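Local coordinates for 4-hydroxy-tetrahydrodipicolinate synthase (Thermotoga maritima, PDB 1O5K), which probably catalyses the condensation of pyruvate with (S)-aspartate-beta-semialdehyde to 4-hydroxy-tetrahydrodipicolinate, a step of lysine biosynthesis, at residues Thr19-Pro24 with Leu50-Thr55; Val114-Asn119 with Tyr127-Tyr132. All blocks are in the same frame, centred on the assembly; numbering follows the deposited sequence. Where two conformers were deposited one is given.

Interaction 1 (Thr19-Pro24 with Leu50-Thr55)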
# COMPACT_ATOMS: atom_id res chain seq x y z
N THR A 19 22.30 -20.17 6.82
CA THR A 19 22.72 -19.23 5.77
C THR A 19 22.13 -19.57 4.43
O THR A 19 22.29 -20.65 3.98
CB THR A 19 24.21 -19.21 5.67
OG1 THR A 19 24.76 -18.67 6.91
CG2 THR A 19 24.71 -18.27 4.57
N ALA A 20 21.46 -18.60 3.81
CA ALA A 20 20.96 -18.76 2.44
C ALA A 20 22.14 -18.37 1.56
O ALA A 20 22.37 -17.21 1.26
CB ALA A 20 19.77 -17.88 2.20
N ILE A 21 22.91 -19.36 1.19
CA ILE A 21 24.26 -19.12 0.65
C ILE A 21 24.15 -18.78 -0.84
O ILE A 21 23.28 -19.30 -1.55
CB ILE A 21 25.18 -20.32 0.94
CG1 ILE A 21 26.64 -19.92 0.69
CG2 ILE A 21 24.76 -21.57 0.12
CD1 ILE A 21 27.66 -20.88 1.24
N VAL A 22 24.96 -17.81 -1.27
CA VAL A 22 25.09 -17.47 -2.70
C VAL A 22 25.70 -18.63 -3.52
O VAL A 22 26.31 -19.54 -2.99
CB VAL A 22 25.94 -16.20 -2.95
CG1 VAL A 22 25.41 -14.97 -2.21
CG2 VAL A 22 27.39 -16.46 -2.57
N THR A 23 25.42 -18.58 -4.82
CA THR A 23 25.98 -19.46 -5.81
C THR A 23 27.03 -18.64 -6.58
O THR A 23 26.68 -17.88 -7.46
CB THR A 23 24.86 -19.98 -6.75
OG1 THR A 23 23.88 -20.71 -5.98
CG2 THR A 23 25.45 -20.99 -7.71
N PRO A 24 28.32 -18.79 -6.27
CA PRO A 24 29.32 -18.05 -7.02
C PRO A 24 29.49 -18.53 -8.44
O PRO A 24 29.36 -19.73 -8.72
CB PRO A 24 30.62 -18.29 -6.23
CG PRO A 24 30.16 -18.86 -4.92
CD PRO A 24 28.93 -19.58 -5.20
N LEU A 50 22.79 -24.78 6.27
CA LEU A 50 22.95 -24.10 4.99
C LEU A 50 21.73 -24.35 4.13
O LEU A 50 21.31 -25.53 3.94
CB LEU A 50 24.20 -24.53 4.22
CG LEU A 50 25.56 -24.28 4.84
CD1 LEU A 50 26.60 -24.96 4.03
CD2 LEU A 50 25.86 -22.80 4.90
N ILE A 51 21.21 -23.26 3.59
CA ILE A 51 20.15 -23.28 2.61
C ILE A 51 20.79 -22.97 1.26
O ILE A 51 21.32 -21.87 1.03
CB ILE A 51 19.01 -22.30 2.94
CG1 ILE A 51 18.14 -22.85 4.10
CG2 ILE A 51 18.16 -22.09 1.73
CD1 ILE A 51 18.84 -22.88 5.44
N VAL A 52 20.78 -23.97 0.40
CA VAL A 52 21.42 -23.89 -0.92
C VAL A 52 20.31 -23.74 -1.98
O VAL A 52 19.26 -24.39 -1.89
CB VAL A 52 22.23 -25.18 -1.16
CG1 VAL A 52 22.80 -25.24 -2.54
CG2 VAL A 52 23.40 -25.28 -0.14
N LEU A 53 20.55 -22.92 -3.01
CA LEU A 53 19.59 -22.73 -4.09
C LEU A 53 18.24 -22.14 -3.65
O LEU A 53 17.21 -22.50 -4.15
CB LEU A 53 19.39 -24.03 -4.90
CG LEU A 53 20.70 -24.43 -5.60
CD1 LEU A 53 20.62 -25.91 -5.96
CD2 LEU A 53 21.00 -23.59 -6.82
N GLY A 54 18.30 -21.20 -2.72
CA GLY A 54 17.17 -20.30 -2.45
C GLY A 54 17.38 -19.14 -3.43
O GLY A 54 18.24 -19.19 -4.34
N THR A 55 16.59 -18.10 -3.22
CA THR A 55 16.66 -16.87 -4.01
C THR A 55 18.02 -16.28 -3.98
O THR A 55 18.54 -15.78 -4.98
CB THR A 55 15.67 -15.78 -3.42
OG1 THR A 55 14.62 -16.40 -2.65
CG2 THR A 55 14.90 -15.20 -4.54
O HOH W 1 23.10 -21.57 -3.32
O HOH W 2 20.67 -20.07 -1.12
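I51 reaches T19 and I21 through its backbone in a short parallel ladder. Its N-H goes to T19 O (N to O 2.9 Å, 166° at the hydrogen), coming in tilted 33° from the carbonyl plane. Its own O takes the N-H of I21 at 3.0 Å, nearly along the C=O axis. A20 adds a CA-H contact to that same I51 O, 3.4 Å from its CA. Beyond A20 the two chains spread, and water takes over the bridging. One water donates to I21 O and I51 O and accepts from G54 N; another donates to I21 O and T23 OG1 and accepts from L53 N. Two waters thus grip I21 O, and the left-handed conformation of L53 brings the next N-H, that of G54, to the first of them.

With CG1 of I21 anti to its backbone N (chi1 -166°), CG2 falls between that N and the carbonyl carbon and faces V52 side by side, CG2 to CG2 4.0 Å. L50 CD2 comes as close to T19 CB. T23 OG1 also bonds to G57 O, and T19 OG1 to S222 and Q42.

These are neighbouring strands of the TIM barrel, 16-20 and 49-52, met where they run out into loops. Strand 216-219 flanks 16-20 and strand 84-87 flanks 49-52; helix 32-44 covers I21 and V52, and helix 64-78 packs on L50, V52 and T23.

Interaction 2 (Val114-Asn119 with Tyr127-Tyr132)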
# COMPACT_ATOMS: atom_id res chain seq x y z
N VAL A 114 9.26 -22.68 -1.74
CA VAL A 114 8.57 -21.41 -1.78
C VAL A 114 7.13 -21.64 -2.22
O VAL A 114 6.82 -22.55 -3.01
CB VAL A 114 9.31 -20.40 -2.72
CG1 VAL A 114 9.31 -20.87 -4.14
CG2 VAL A 114 8.84 -18.97 -2.52
N THR A 115 6.23 -20.84 -1.68
CA THR A 115 4.87 -20.77 -2.25
C THR A 115 5.00 -20.48 -3.75
O THR A 115 5.80 -19.63 -4.16
CB THR A 115 4.04 -19.62 -1.66
OG1 THR A 115 4.71 -18.39 -1.91
CG2 THR A 115 3.89 -19.72 -0.13
N PRO A 116 4.24 -21.19 -4.58
CA PRO A 116 4.19 -20.88 -5.99
C PRO A 116 4.08 -19.39 -6.27
O PRO A 116 3.20 -18.70 -5.73
CB PRO A 116 2.95 -21.61 -6.46
CG PRO A 116 2.98 -22.88 -5.56
CD PRO A 116 3.41 -22.37 -4.23
N TYR A 117 5.03 -18.91 -7.07
CA TYR A 117 5.14 -17.49 -7.48
C TYR A 117 4.40 -17.30 -8.81
O TYR A 117 4.21 -18.26 -9.53
CB TYR A 117 6.63 -17.06 -7.64
CG TYR A 117 7.48 -18.15 -8.27
CD1 TYR A 117 7.48 -18.34 -9.67
CD2 TYR A 117 8.19 -19.04 -7.49
CE1 TYR A 117 8.21 -19.34 -10.26
CE2 TYR A 117 8.91 -20.07 -8.08
CZ TYR A 117 8.92 -20.20 -9.47
OH TYR A 117 9.63 -21.23 -10.02
N TYR A 118 3.91 -16.09 -9.05
CA TYR A 118 3.35 -15.64 -10.32
C TYR A 118 1.90 -16.08 -10.61
O TYR A 118 1.13 -15.27 -11.13
CB TYR A 118 4.25 -16.06 -11.49
CG TYR A 118 3.92 -15.46 -12.85
CD1 TYR A 118 3.79 -14.10 -13.03
CD2 TYR A 118 3.75 -16.27 -13.95
CE1 TYR A 118 3.47 -13.57 -14.27
CE2 TYR A 118 3.43 -15.75 -15.18
CZ TYR A 118 3.28 -14.39 -15.34
OH TYR A 118 2.98 -13.86 -16.56
N ASN A 119 1.54 -17.32 -10.27
CA ASN A 119 0.18 -17.79 -10.55
C ASN A 119 -0.77 -17.64 -9.37
O ASN A 119 -1.94 -17.98 -9.53
CB ASN A 119 0.18 -19.19 -11.12
CG ASN A 119 0.92 -20.21 -10.28
OD1 ASN A 119 1.38 -19.94 -9.18
ND2 ASN A 119 0.93 -21.47 -10.79
N TYR A 127 -2.46 -25.16 0.37
CA TYR A 127 -2.58 -26.36 1.17
C TYR A 127 -2.42 -27.60 0.31
O TYR A 127 -1.64 -28.50 0.67
CB TYR A 127 -3.92 -26.36 1.88
CG TYR A 127 -4.16 -27.58 2.70
CD1 TYR A 127 -3.56 -27.74 3.93
CD2 TYR A 127 -5.01 -28.55 2.26
CE1 TYR A 127 -3.82 -28.89 4.72
CE2 TYR A 127 -5.27 -29.71 3.02
CZ TYR A 127 -4.66 -29.87 4.25
OH TYR A 127 -4.96 -31.01 5.03
N GLN A 128 -3.17 -27.67 -0.80
CA GLN A 128 -3.11 -28.84 -1.68
C GLN A 128 -1.72 -29.08 -2.28
O GLN A 128 -1.32 -30.24 -2.44
CB GLN A 128 -4.22 -28.80 -2.75
CG GLN A 128 -5.60 -28.99 -2.19
CD GLN A 128 -5.84 -30.37 -1.65
OE1 GLN A 128 -5.14 -31.31 -2.01
NE2 GLN A 128 -6.85 -30.52 -0.79
N HIS A 129 -1.02 -27.99 -2.64
CA HIS A 129 0.35 -28.03 -3.16
C HIS A 129 1.30 -28.71 -2.16
O HIS A 129 1.95 -29.67 -2.51
CB HIS A 129 0.80 -26.59 -3.47
CG HIS A 129 2.21 -26.45 -3.92
ND1 HIS A 129 2.64 -26.74 -5.20
CD2 HIS A 129 3.28 -25.92 -3.27
CE1 HIS A 129 3.93 -26.41 -5.31
NE2 HIS A 129 4.34 -25.92 -4.15
N TYR A 130 1.32 -28.22 -0.92
CA TYR A 130 2.20 -28.78 0.12
C TYR A 130 1.76 -30.19 0.51
O TYR A 130 2.61 -31.05 0.77
CB TYR A 130 2.25 -27.85 1.31
CG TYR A 130 3.05 -26.60 1.02
CD1 TYR A 130 4.45 -26.66 0.87
CD2 TYR A 130 2.44 -25.36 0.83
CE1 TYR A 130 5.15 -25.54 0.49
CE2 TYR A 130 3.17 -24.24 0.51
CZ TYR A 130 4.53 -24.34 0.34
OH TYR A 130 5.26 -23.20 0.00
N LYS A 131 0.45 -30.45 0.51
CA LYS A 131 -0.04 -31.79 0.82
C LYS A 131 0.45 -32.82 -0.21
O LYS A 131 0.93 -33.93 0.13
CB LYS A 131 -1.56 -31.82 0.85
CG LYS A 131 -2.08 -33.20 1.27
CD LYS A 131 -3.44 -33.15 1.91
CE LYS A 131 -4.54 -33.54 0.95
NZ LYS A 131 -4.87 -32.41 0.07
N TYR A 132 0.27 -32.48 -1.47
CA TYR A 132 0.70 -33.33 -2.57
C TYR A 132 2.16 -33.70 -2.41
O TYR A 132 2.53 -34.87 -2.52
CB TYR A 132 0.50 -32.66 -3.91
CG TYR A 132 0.79 -33.54 -5.12
CD1 TYR A 132 -0.17 -34.41 -5.62
CD2 TYR A 132 2.02 -33.49 -5.76
CE1 TYR A 132 0.09 -35.22 -6.74
CE2 TYR A 132 2.30 -34.30 -6.85
CZ TYR A 132 1.32 -35.15 -7.34
OH TYR A 132 1.58 -35.94 -8.43
O HOH W 3 6.75 -24.63 -4.65
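P116 sits over one face of the H129 imidazole, its CG 3.6 Å from the ring centroid and only 10° off the normal: a CH-pi contact made tip to tip, with CD resting beside it near NE2 and CD2. H129 in turn lies over a face of the Y130 phenol, its CD2 4.0 Å above the plane of that ring. At the Y130 edge, near the ring plane, T115 N stands 3.1 Å from OH, but the angle is too poor for a hydrogen bond; OH bonds to V113 O instead. T115 CG2 touches the same oxygen at 3.7 Å.

Both imidazole nitrogens are occupied, which fixes the turn of the ring. ND1 pairs with T93 OG1, and NE2 is 2.8 Å from a water that donates to V114 O, 2.6 Å from it. CG of H129 is anti to its backbone N (chi1 176°), extending the ring from the helix toward the proline.

This is one beta-alpha step of the TIM barrel: the chain leaves strand 110-114, loops through P116 and returns as helix 123-134, whose H129 and Y130 pack back on the loop's beginning. Y130 also leans on V143 of the next strand, 141-144, and H129 on T96 of helix 93-106, while beyond P116 the rings of Y117 and Y118 stack on Y118 and Y117 of a second subunit, whose R149 donates to Y118 O.

Interaction 1 and interaction 2 have centres about 21 Å apart; their nearest atoms come to about 6 Å without touching. Both lie where barrel strands pass into loops, and the loops meet around the active site. T55, at the end of 50-55, makes weak hydrogen bonds to Y144, the predicted proton donor/acceptor, and to the pyruvate-modified lysine at position 173. V114 of interaction 2 packs about 4 Å from Y144, side chain to side chain. T55 OG1 also has a weak hydrogen bond to Y118 OH of the second subunit, so the predicted proton relay T55-Y144-Y118 draws on the loop 114-119 of a neighbouring chain.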